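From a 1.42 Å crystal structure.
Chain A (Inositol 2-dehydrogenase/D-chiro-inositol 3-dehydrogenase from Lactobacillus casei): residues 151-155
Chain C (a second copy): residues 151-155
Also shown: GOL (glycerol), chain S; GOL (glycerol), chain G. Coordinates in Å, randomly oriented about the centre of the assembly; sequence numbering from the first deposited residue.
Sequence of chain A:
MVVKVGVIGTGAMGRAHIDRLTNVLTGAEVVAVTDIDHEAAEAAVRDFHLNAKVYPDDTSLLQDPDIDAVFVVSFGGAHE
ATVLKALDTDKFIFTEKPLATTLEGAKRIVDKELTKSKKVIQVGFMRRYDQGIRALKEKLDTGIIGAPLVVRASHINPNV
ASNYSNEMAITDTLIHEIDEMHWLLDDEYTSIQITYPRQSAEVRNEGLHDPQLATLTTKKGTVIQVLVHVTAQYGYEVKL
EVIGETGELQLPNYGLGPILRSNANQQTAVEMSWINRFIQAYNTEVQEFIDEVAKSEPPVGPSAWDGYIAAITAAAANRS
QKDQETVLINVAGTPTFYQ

Chain A 151-155: VRASH
Chain C (151-155) VRASH

Both stretches are extended β-strand throughout, and each strand continues beyond the stretch at both ends. They belong to two copies of one protein, and the contact is close to twofold symmetric. The strands run nearly antiparallel, with 155° between their N-to-C directions. Their axes come no closer than 10.6 Å, too far for backbone-to-backbone hydrogen bonding. Side chains must therefore bridge the gap. The register centres on Arg A152 and Arg C152, whose CA atoms lie 9.4 Å apart. The buried surface is small, 235 Å² summed over both sides, and the two arginines account for most of it.

Val A151 starts the walk at phi/psi -123/129, with chi1 in t (177°). Val C151 matches it at -123/131, chi1 176°. Neither valine touches the opposing stretch.

Arg A152 is the main contact residue. Its backbone is at -117/128, and its CA-to-CB bond points toward chain C. Chi1 is m (-70°), chi2 is t (-179°), chi3 lies off the wells at 136°, and chi4 is -174°. This long, extended side chain spans the gap. NH1 donates a hydrogen bond to the backbone oxygen of Ala C153: Arg A152 NH1 to Ala C153 O is 2.9 Å, with an N-H...O angle of 155°. The carbonyl lies at the edge of the guanidinium, near its plane, where the N-H bonds point. A charged donor thus meets a neutral peptide oxygen. NH1 also donates to the chain S glycerol, with Arg A152 NH1 to O1 at 3.0 Å and an angle of 163°. Ser C154 OG is 3.5 Å from Arg A152 NH1. NE and NH2 of Arg A152 are hydrogen-bonded elsewhere in the structure.

Ala A153, at -139/157, turns its CB away from chain C. Its contribution is its carbonyl. Arg C152 NH1 donates to Ala A153 O at 3.0 Å, again with an angle of 155°, so the first bond is repeated in reverse. Arg C152 has backbone angles of -118/129 and chi values of -64° (m), -175° (t), 131° (off) and -176°. Ala C153, at -139/155, likewise turns its CB away.

Ser A154 is at -135/139, with its CA-to-CB bond sideways and chi1 m (-59°). Its OG lies 3.5 Å from Arg C152 NH1. It accepts a hydrogen bond from the chain G glycerol, with O2 to Ser A154 OG at 2.8 Å. Ser C154, at -132/137 with chi1 m (-62°), accepts one from the chain S glycerol, with O2 to Ser C154 OG also at 2.8 Å. Arg C152 NH1 donates to O1 of the chain G glycerol at 3.0 Å, with an angle of 167°. Each glycerol, probably from the crystallisation liquor, thus links a serine of one chain to the arginine of the other.

His A155 closes the stretch at -125/101, with chi1 t (-165°) and chi2 162°. His C155 is similar: -122/101, -164° and 159°. Both lie beyond reach of the opposing stretch, and their ring nitrogens are hydrogen-bonded elsewhere.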

ATOM      1  N   VAL A 151     -15.828   8.529  13.237  1.00 13.19           N
ATOM      2  CA  VAL A 151     -15.174   8.993  12.035  1.00 13.02           C
ATOM      3  C   VAL A 151     -13.894   9.727  12.430  1.00 13.67           C
ATOM      4  O   VAL A 151     -13.909  10.564  13.290  1.00 15.19           O
ATOM      5  CB  VAL A 151     -16.057   9.941  11.209  1.00 12.73           C
ATOM      6  CG1 VAL A 151     -15.325  10.480  10.002  1.00 16.88           C
ATOM      7  CG2 VAL A 151     -17.317   9.282  10.776  1.00 16.45           C
ATOM      8  N   ARG A 152     -12.790   9.356  11.815  1.00 13.44           N
ATOM      9  CA  ARG A 152     -11.550  10.052  12.033  1.00 14.97           C
ATOM     10  C   ARG A 152     -11.069  10.691  10.749  1.00 14.49           C
ATOM     11  O   ARG A 152     -10.970  10.054   9.757  1.00 15.98           O
ATOM     12  CB  ARG A 152     -10.501   9.126  12.574  1.00 15.49           C
ATOM     13  CG  ARG A 152     -10.770   8.696  13.982  1.00 23.20           C
ATOM     14  CD  ARG A 152      -9.734   7.797  14.529  1.00 26.37           C
ATOM     15  NE  ARG A 152      -9.409   8.195  15.859  1.00 27.75           N
ATOM     16  CZ  ARG A 152      -8.439   7.684  16.599  1.00 24.00           C
ATOM     17  NH1 ARG A 152      -7.683   6.715  16.153  1.00 24.04           N
ATOM     18  NH2 ARG A 152      -8.261   8.141  17.801  1.00 27.41           N
ATOM     19  N   ALA A 153     -10.760  11.972  10.802  1.00 12.58           N
ATOM     20  CA  ALA A 153     -10.399  12.699   9.628  1.00 13.54           C
ATOM     21  C   ALA A 153      -9.245  13.648   9.885  1.00 12.49           C
ATOM     22  O   ALA A 153      -9.005  14.027  10.993  1.00 13.51           O
ATOM     23  CB  ALA A 153     -11.582  13.437   9.093  1.00 13.94           C
ATOM     24  N   SER A 154      -8.562  13.995   8.814  1.00 12.51           N
ATOM     25  CA  SER A 154      -7.473  14.974   8.847  1.00 14.53           C
ATOM     26  C   SER A 154      -7.600  15.934   7.702  1.00 12.51           C
ATOM     27  O   SER A 154      -7.929  15.566   6.622  1.00 13.46           O
ATOM     28  CB  SER A 154      -6.100  14.310   8.787  1.00 13.53           C
ATOM     29  OG  SER A 154      -5.922  13.438   9.853  1.00 15.23           O
ATOM     30  N   HIS A 155      -7.344  17.191   8.006  1.00 13.63           N
ATOM     31  CA  HIS A 155      -7.246  18.228   7.027  1.00 12.21           C
ATOM     32  C   HIS A 155      -5.885  18.888   7.213  1.00 13.58           C
ATOM     33  O   HIS A 155      -5.675  19.639   8.099  1.00 13.89           O
ATOM     34  CB  HIS A 155      -8.408  19.221   7.161  1.00 14.16           C
ATOM     35  CG  HIS A 155      -8.589  20.115   5.977  1.00 12.99           C
ATOM     36  ND1 HIS A 155      -9.753  20.805   5.747  1.00 15.04           N
ATOM     37  CD2 HIS A 155      -7.748  20.469   4.990  1.00 14.33           C
ATOM     38  CE1 HIS A 155      -9.630  21.513   4.651  1.00 14.91           C
ATOM     39  NE2 HIS A 155      -8.421  21.329   4.171  1.00 16.63           N
TER
ATOM     40  N   VAL C 151      -0.920  12.421  18.682  1.00 13.14           N
ATOM     41  CA  VAL C 151      -0.758  11.017  18.396  1.00 13.05           C
ATOM     42  C   VAL C 151      -2.160  10.424  18.203  1.00 14.17           C
ATOM     43  O   VAL C 151      -3.039  10.668  18.971  1.00 15.06           O
ATOM     44  CB  VAL C 151      -0.020  10.267  19.542  1.00 14.86           C
ATOM     45  CG1 VAL C 151       0.031   8.790  19.253  1.00 15.33           C
ATOM     46  CG2 VAL C 151       1.349  10.809  19.723  1.00 16.35           C
ATOM     47  N   ARG C 152      -2.329   9.695  17.126  1.00 13.57           N
ATOM     48  CA  ARG C 152      -3.560   8.997  16.911  1.00 12.91           C
ATOM     49  C   ARG C 152      -3.291   7.534  16.864  1.00 16.23           C
ATOM     50  O   ARG C 152      -2.417   7.105  16.187  1.00 15.71           O
ATOM     51  CB  ARG C 152      -4.246   9.474  15.658  1.00 15.18           C
ATOM     52  CG  ARG C 152      -4.642  10.897  15.739  1.00 22.31           C
ATOM     53  CD  ARG C 152      -5.406  11.327  14.567  1.00 25.43           C
ATOM     54  NE  ARG C 152      -6.590  12.024  14.965  1.00 25.26           N
ATOM     55  CZ  ARG C 152      -7.511  12.459  14.142  1.00 24.72           C
ATOM     56  NH1 ARG C 152      -7.389  12.286  12.850  1.00 23.70           N
ATOM     57  NH2 ARG C 152      -8.541  13.096  14.623  1.00 24.84           N
ATOM     58  N   ALA C 153      -4.054   6.785  17.644  1.00 13.13           N
ATOM     59  CA  ALA C 153      -3.859   5.366  17.758  1.00 13.56           C
ATOM     60  C   ALA C 153      -5.168   4.595  17.782  1.00 12.48           C
ATOM     61  O   ALA C 153      -6.170   5.120  18.120  1.00 13.58           O
ATOM     62  CB  ALA C 153      -3.033   5.040  18.999  1.00 14.43           C
ATOM     63  N   SER C 154      -5.083   3.340  17.381  1.00 12.45           N
ATOM     64  CA  SER C 154      -6.205   2.401  17.437  1.00 12.62           C
ATOM     65  C   SER C 154      -5.799   1.074  18.050  1.00 11.49           C
ATOM     66  O   SER C 154      -4.768   0.556  17.756  1.00 13.00           O
ATOM     67  CB  SER C 154      -6.828   2.140  16.055  1.00 13.53           C
ATOM     68  OG  SER C 154      -7.356   3.297  15.498  1.00 17.96           O
ATOM     69  N   HIS C 155      -6.650   0.561  18.914  1.00 12.97           N
ATOM     70  CA  HIS C 155      -6.532  -0.763  19.461  1.00 12.58           C
ATOM     71  C   HIS C 155      -7.808  -1.495  19.110  1.00 13.24           C
ATOM     72  O   HIS C 155      -8.817  -1.297  19.691  1.00 12.81           O
ATOM     73  CB  HIS C 155      -6.294  -0.732  20.987  1.00 12.92           C
ATOM     74  CG  HIS C 155      -5.798  -2.028  21.563  1.00 11.61           C
ATOM     75  ND1 HIS C 155      -5.146  -2.098  22.762  1.00 12.41           N
ATOM     76  CD2 HIS C 155      -5.844  -3.290  21.097  1.00 13.60           C
ATOM     77  CE1 HIS C 155      -4.833  -3.346  23.020  1.00 13.47           C
ATOM     78  NE2 HIS C 155      -5.247  -4.092  22.027  1.00 16.01           N
TER
HETATM   79  C1  GOL S 404      -6.332   6.420  13.120  1.00 25.70           C
HETATM   80  O1  GOL S 404      -7.588   5.815  13.337  1.00 28.61           O
HETATM   81  C2  GOL S 404      -5.236   5.438  13.500  1.00 25.52           C
HETATM   82  O2  GOL S 404      -5.425   5.202  14.847  1.00 25.47           O
HETATM   83  C3  GOL S 404      -3.799   5.866  13.302  1.00 21.21           C
HETATM   84  O3  GOL S 404      -3.677   6.336  11.980  1.00 27.90           O
HETATM   85  C1  GOL G 403      -6.114   9.613  11.171  1.00 26.11           C
HETATM   86  O1  GOL G 403      -5.260  10.661  11.438  1.00 27.26           O
HETATM   87  C2  GOL G 403      -6.832   9.949   9.867  1.00 25.54           C
HETATM   88  O2  GOL G 403      -7.477  11.155  10.077  1.00 26.23           O
HETATM   89  C3  GOL G 403      -7.885   8.933   9.482  1.00 23.96           C
HETATM   90  O3  GOL G 403      -7.331   7.651   9.524  1.00 30.68           O